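Local coordinates for probable intron-encoded endonuclease 1 (Wickerhamomyces canadensis, PDB 6X1J), which cleaves DNA as a LAGLIDADG homing endonuclease that takes part in the homing of a mitochondrial 21S rRNA gene intron, at residues Asp130-Leu133 / Asn134-Glu138; Thr39-Gly42 / Asn43-Asp47. All coordinates share one frame; numbering follows the deposited sequence.

Contact 1 (Asp130-Leu133 / Asn134-Glu138)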
loop_
_atom_site.group_PDB
_atom_site.type_symbol
_atom_site.label_atom_id
_atom_site.label_comp_id
_atom_site.label_asym_id
_atom_site.label_seq_id
_atom_site.Cartn_x
_atom_site.Cartn_y
_atom_site.Cartn_z
ATOM N N ASP A 130 -13.225 -9.029 -9.160
ATOM C CA ASP A 130 -12.395 -8.909 -10.392
ATOM C C ASP A 130 -11.106 -8.121 -10.110
ATOM O O ASP A 130 -10.414 -7.683 -11.098
ATOM C CB ASP A 130 -13.185 -8.317 -11.556
ATOM C CG ASP A 130 -13.498 -6.842 -11.436
ATOM O OD1 ASP A 130 -13.865 -6.400 -10.305
ATOM O OD2 ASP A 130 -13.406 -6.158 -12.480
ATOM N N LEU A 131 -10.850 -7.830 -8.842
ATOM C CA LEU A 131 -9.639 -7.048 -8.455
ATOM C C LEU A 131 -8.380 -7.621 -9.133
ATOM O O LEU A 131 -7.637 -6.850 -9.789
ATOM C CB LEU A 131 -9.477 -7.091 -6.944
ATOM C CG LEU A 131 -8.112 -6.631 -6.421
ATOM C CD1 LEU A 131 -7.834 -5.186 -6.828
ATOM C CD2 LEU A 131 -8.107 -6.768 -4.907
ATOM N N VAL A 132 -8.116 -8.917 -8.956
ATOM C CA VAL A 132 -6.838 -9.492 -9.436
ATOM C C VAL A 132 -6.816 -9.412 -10.968
ATOM O O VAL A 132 -5.851 -8.833 -11.533
ATOM C CB VAL A 132 -6.618 -10.931 -8.928
ATOM C CG1 VAL A 132 -5.471 -11.617 -9.647
ATOM C CG2 VAL A 132 -6.391 -10.971 -7.425
ATOM N N LEU A 133 -7.885 -9.892 -11.617
ATOM C CA LEU A 133 -7.912 -10.019 -13.092
ATOM C C LEU A 133 -7.708 -8.620 -13.668
ATOM O O LEU A 133 -6.819 -8.449 -14.501
ATOM C CB LEU A 133 -9.212 -10.664 -13.609
ATOM C CG LEU A 133 -9.275 -10.811 -15.144
ATOM C CD1 LEU A 133 -8.315 -11.884 -15.639
ATOM C CD2 LEU A 133 -10.691 -11.085 -15.686
ATOM N N ASN A 134 -8.478 -7.640 -13.233
ATOM C CA ASN A 134 -8.564 -6.382 -14.021
ATOM C C ASN A 134 -7.603 -5.302 -13.496
ATOM O O ASN A 134 -7.451 -4.335 -14.219
ATOM C CB ASN A 134 -10.020 -5.898 -14.133
ATOM C CG ASN A 134 -10.915 -6.874 -14.869
ATOM O OD1 ASN A 134 -10.461 -7.545 -15.793
ATOM N ND2 ASN A 134 -12.173 -6.973 -14.459
ATOM N N TYR A 135 -6.985 -5.414 -12.303
ATOM C CA TYR A 135 -6.300 -4.241 -11.671
ATOM C C TYR A 135 -4.893 -4.552 -11.152
ATOM O O TYR A 135 -4.059 -3.664 -11.334
ATOM C CB TYR A 135 -7.118 -3.631 -10.521
ATOM C CG TYR A 135 -8.447 -3.092 -10.988
ATOM C CD1 TYR A 135 -8.568 -1.810 -11.511
ATOM C CD2 TYR A 135 -9.582 -3.894 -10.955
ATOM C CE1 TYR A 135 -9.792 -1.335 -11.970
ATOM C CE2 TYR A 135 -10.807 -3.439 -11.416
ATOM C CZ TYR A 135 -10.917 -2.154 -11.918
ATOM O OH TYR A 135 -12.142 -1.726 -12.342
ATOM N N ILE A 136 -4.660 -5.695 -10.483
ATOM C CA ILE A 136 -3.338 -5.972 -9.844
ATOM C C ILE A 136 -2.286 -6.250 -10.924
ATOM O O ILE A 136 -2.437 -7.198 -11.652
ATOM C CB ILE A 136 -3.452 -7.096 -8.824
ATOM C CG1 ILE A 136 -4.288 -6.663 -7.619
ATOM C CG2 ILE A 136 -2.063 -7.556 -8.424
ATOM C CD1 ILE A 136 -4.323 -7.646 -6.475
ATOM N N THR A 137 -1.248 -5.424 -11.026
ATOM C CA THR A 137 -0.056 -5.720 -11.862
ATOM C C THR A 137 1.127 -6.097 -10.927
ATOM O O THR A 137 1.000 -6.065 -9.691
ATOM C CB THR A 137 0.240 -4.534 -12.802
ATOM O OG1 THR A 137 0.793 -3.469 -12.028
ATOM C CG2 THR A 137 -1.008 -4.054 -13.528
ATOM N N GLU A 138 2.246 -6.481 -11.498
ATOM C CA GLU A 138 3.495 -6.728 -10.719
ATOM C C GLU A 138 3.899 -5.469 -9.932
ATOM O O GLU A 138 4.303 -5.660 -8.765
ATOM C CB GLU A 138 4.658 -7.131 -11.628
ATOM C CG GLU A 138 4.422 -8.411 -12.402
ATOM C CD GLU A 138 3.845 -8.182 -13.781
ATOM O OE1 GLU A 138 3.253 -7.070 -14.020
ATOM O OE2 GLU A 138 3.971 -9.116 -14.598
#
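Asp130, at the N-cap position, meets Asn134 at the far end of the short helix 131-134, which leads into the second LAGLIDADG-type helix, 138-148. The backbone N of Asn134 gives a nearly straight i to i+4 hydrogen bond to Asp130 O, 2.9 Å long. Carboxylate and amide planes stand 75° apart, and ND2 of Asn134 points at OD2 of Asp130, at a modelled 2.5 Å too short to be trusted exactly; OD1 of Asp130 is taken by the Tyr118 hydroxyl. On the other branch of the amide, Asn134 OD1 lies against CG and CD2 of Leu133. Leu131 O accepts two bonds from opposite faces of its carbonyl plane, from Tyr135 N and Ile136 N, and also lies in plane at the edge of the Tyr135 ring. Lys185 NZ from helix 172-186 binds the carbonyl oxygens of Val132, Leu133 and Ile136. The Ile136 side chain folds back against Leu131 and Val132. Its CB sits 4.0 Å from Val132 O, and CG1, placed beside the backbone N by a chi1 of -68°, comes within 3.9 Å of Leu131 CD1. The extended chain ends at CD1, which touches Leu131 CG at 3.9 Å and Val132 CG2 at 4.0 Å.

Contact 2 (Thr39-Gly42 / Asn43-Asp47); sequences TLIG and NILGD. With K (potassium ion), chain E; K (potassium ion), chain D; nucleotides of chain B.
Leu40 and Ile44 pack one turn apart on helix 34-45, the first LAGLIDADG helix, whose C-terminal end delivers Gly46 and Asp47 to the bound DNA. The apolar side is tight: CD1 of Leu40 meets CG1 of Ile44 at 3.6 Å, and both press on Leu115 of helix 113-119. Thr39 and Asn43 run side by side, CG2 of Thr39 against OD1 of Asn43, while Asn43 ND2 turns to Asp147 and Thr39 OG1 bonds to Ile35 O. Backbone bonds continue to Gly46 N, 3.0 Å from Gly42 O. From the Leu45 carbonyl onward, ions, phosphates and water take over. One potassium ion takes Gly46 O at 2.7 Å, Leu45 O, OP2 of DC15 of chain B and three waters, with Asp148 completing the site. Asp47, its CG beside the backbone N (chi1 -72°), holds the second potassium through both carboxylate oxygens, each 3.0 Å away; OP1 of DA14 of chain B, at 2.6 Å, Asp147 O and two waters are among the other ligands. Were Asp47 replaced by alanine, the second ion would probably lose two ligands and Trp65 NE1 its acceptor. Asp47 OD1 lies 2.8 Å from OP2 of DC15 of chain B, so the potassium ions probably help balance the phosphate charge.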
loop_
_atom_site.group_PDB
_atom_site.type_symbol
_atom_site.label_atom_id
_atom_site.label_comp_id
_atom_site.label_asym_id
_atom_site.label_seq_id
_atom_site.Cartn_x
_atom_site.Cartn_y
_atom_site.Cartn_z
ATOM N N THR A 39 0.468 1.508 -8.268
ATOM C CA THR A 39 1.099 1.666 -6.938
ATOM C C THR A 39 -0.008 1.607 -5.865
ATOM O O THR A 39 0.123 0.885 -4.858
ATOM C CB THR A 39 1.900 2.977 -6.861
ATOM O OG1 THR A 39 2.944 2.963 -7.844
ATOM C CG2 THR A 39 2.475 3.147 -5.486
ATOM N N LEU A 40 -1.053 2.388 -6.064
ATOM C CA LEU A 40 -2.038 2.690 -5.004
ATOM C C LEU A 40 -2.871 1.420 -4.766
ATOM O O LEU A 40 -3.314 1.177 -3.624
ATOM C CB LEU A 40 -2.923 3.853 -5.462
ATOM C CG LEU A 40 -4.097 4.181 -4.534
ATOM C CD1 LEU A 40 -3.649 4.325 -3.093
ATOM C CD2 LEU A 40 -4.820 5.442 -4.951
ATOM N N ILE A 41 -3.060 0.613 -5.790
ATOM C CA ILE A 41 -3.809 -0.674 -5.594
ATOM C C ILE A 41 -3.013 -1.528 -4.598
ATOM O O ILE A 41 -3.629 -2.123 -3.683
ATOM C CB ILE A 41 -4.056 -1.379 -6.940
ATOM C CG1 ILE A 41 -5.163 -0.651 -7.705
ATOM C CG2 ILE A 41 -4.343 -2.864 -6.763
ATOM C CD1 ILE A 41 -5.022 -0.786 -9.199
ATOM N N GLY A 42 -1.702 -1.592 -4.766
ATOM C CA GLY A 42 -0.834 -2.301 -3.805
ATOM C C GLY A 42 -0.948 -1.708 -2.411
ATOM O O GLY A 42 -1.070 -2.491 -1.436
ATOM N N ASN A 43 -0.897 -0.375 -2.289
ATOM C CA ASN A 43 -0.797 0.294 -0.973
ATOM C C ASN A 43 -2.100 0.081 -0.195
ATOM O O ASN A 43 -2.049 0.080 1.053
ATOM C CB ASN A 43 -0.419 1.760 -1.138
ATOM C CG ASN A 43 1.058 1.965 -1.422
ATOM O OD1 ASN A 43 1.394 2.725 -2.328
ATOM N ND2 ASN A 43 1.942 1.292 -0.676
ATOM N N ILE A 44 -3.243 -0.027 -0.882
ATOM C CA ILE A 44 -4.598 -0.142 -0.239
ATOM C C ILE A 44 -4.707 -1.544 0.355
ATOM O O ILE A 44 -5.171 -1.696 1.509
ATOM C CB ILE A 44 -5.724 0.156 -1.243
ATOM C CG1 ILE A 44 -5.623 1.597 -1.730
ATOM C CG2 ILE A 44 -7.076 -0.168 -0.628
ATOM C CD1 ILE A 44 -6.507 1.938 -2.925
ATOM N N LEU A 45 -4.221 -2.519 -0.381
ATOM C CA LEU A 45 -4.090 -3.928 0.109
ATOM C C LEU A 45 -3.151 -3.907 1.316
ATOM O O LEU A 45 -3.459 -4.567 2.307
ATOM C CB LEU A 45 -3.567 -4.790 -1.045
ATOM C CG LEU A 45 -4.614 -5.077 -2.134
ATOM C CD1 LEU A 45 -3.954 -5.633 -3.391
ATOM C CD2 LEU A 45 -5.699 -6.051 -1.606
ATOM N N GLY A 46 -2.134 -3.032 1.273
ATOM C CA GLY A 46 -1.135 -2.838 2.338
ATOM C C GLY A 46 -1.505 -1.813 3.406
ATOM O O GLY A 46 -2.511 -2.005 4.111
ATOM N N ASP A 47 -0.666 -0.776 3.556
ATOM C CA ASP A 47 -0.558 0.082 4.763
ATOM C C ASP A 47 -1.360 1.399 4.648
ATOM O O ASP A 47 -1.458 2.139 5.664
ATOM C CB ASP A 47 0.924 0.362 4.997
ATOM C CG ASP A 47 1.680 -0.859 5.512
ATOM O OD1 ASP A 47 1.057 -1.718 6.173
ATOM O OD2 ASP A 47 2.848 -0.987 5.175
HETATM K K K E . -3.360 -4.132 5.469
HETATM K K K D . 3.456 -3.124 7.146
ATOM P P DA B 14 4.834 -0.115 9.191
ATOM O OP1 DA B 14 4.779 -1.024 8.009
ATOM O OP2 DA B 14 6.098 0.718 9.249
ATOM O "O5'" DA B 14 3.553 0.808 9.397
ATOM C "C5'" DA B 14 2.303 0.647 8.689
ATOM C "C4'" DA B 14 1.393 -0.307 9.428
ATOM O "O4'" DA B 14 1.329 0.036 10.845
ATOM C "C3'" DA B 14 -0.052 -0.370 8.946
ATOM O "O3'" DA B 14 -0.433 -1.719 9.241
ATOM C "C2'" DA B 14 -0.768 0.523 9.946
ATOM C "C1'" DA B 14 -0.016 0.218 11.228
ATOM N N9 DA B 14 -0.042 1.227 12.278
ATOM C C8 DA B 14 0.827 2.274 12.457
ATOM N N7 DA B 14 0.547 3.018 13.498
ATOM C C5 DA B 14 -0.592 2.431 14.030
ATOM C C6 DA B 14 -1.390 2.751 15.137
ATOM N N6 DA B 14 -1.134 3.761 15.965
ATOM N N1 DA B 14 -2.460 1.972 15.386
ATOM C C2 DA B 14 -2.718 0.957 14.558
ATOM N N3 DA B 14 -2.039 0.550 13.490
ATOM C C4 DA B 14 -0.975 1.339 13.278
ATOM P P DC B 15 -1.670 -2.476 8.551
ATOM O OP1 DC B 15 -2.168 -3.470 9.530
ATOM O OP2 DC B 15 -1.294 -2.842 7.132
ATOM O "O5'" DC B 15 -2.867 -1.472 8.591
ATOM C "C5'" DC B 15 -3.181 -0.454 7.658
ATOM C "C4'" DC B 15 -4.478 0.016 8.268
ATOM O "O4'" DC B 15 -4.242 0.552 9.591
ATOM C "C3'" DC B 15 -5.433 0.967 7.533
ATOM O "O3'" DC B 15 -6.560 0.077 7.435
ATOM C "C2'" DC B 15 -5.381 2.218 8.396
ATOM C "C1'" DC B 15 -5.075 1.675 9.797
ATOM N N1 DC B 15 -4.364 2.603 10.698
ATOM C C2 DC B 15 -4.860 2.823 11.994
ATOM O O2 DC B 15 -5.885 2.227 12.356
ATOM N N3 DC B 15 -4.223 3.698 12.802
ATOM C C4 DC B 15 -3.107 4.301 12.383
ATOM N N4 DC B 15 -2.510 5.151 13.212
ATOM C C5 DC B 15 -2.566 4.071 11.083
ATOM C C6 DC B 15 -3.236 3.250 10.271
HETATM O O HOH W 1 5.364 -3.723 8.830
HETATM O O HOH W 2 2.834 -3.803 10.324
HETATM O O HOH W 3 -5.626 -2.454 6.015
HETATM O O HOH W 4 -2.442 -5.885 7.662
HETATM O O HOH W 5 -4.606 -7.055 5.654
#

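In the fold
Contact 2 lies near the centre of the chain and is wholly buried, whereas contact 1 sits farther out, with Leu133 and Asn134 exposed. The two touch through their apolar faces: Ile136 CD1 reaches Leu45 CD1 at 3.7 Å, and Ile136 CG1 packs on Ile41 CG2. Segment 134-138 thereby lies against helix 34-45 just before helix 138-148 begins, and both contacts also border helix 113-119. Their polar chemistry differs with position. In contact 1, whose nearest atom is about 13 Å from the DNA, the polar groups are a carboxylate, an amide and a lysine of helix 172-186, grouped round a turn; in contact 2, carbonyls and a carboxylate at a helix end bind potassium ions beside the phosphates.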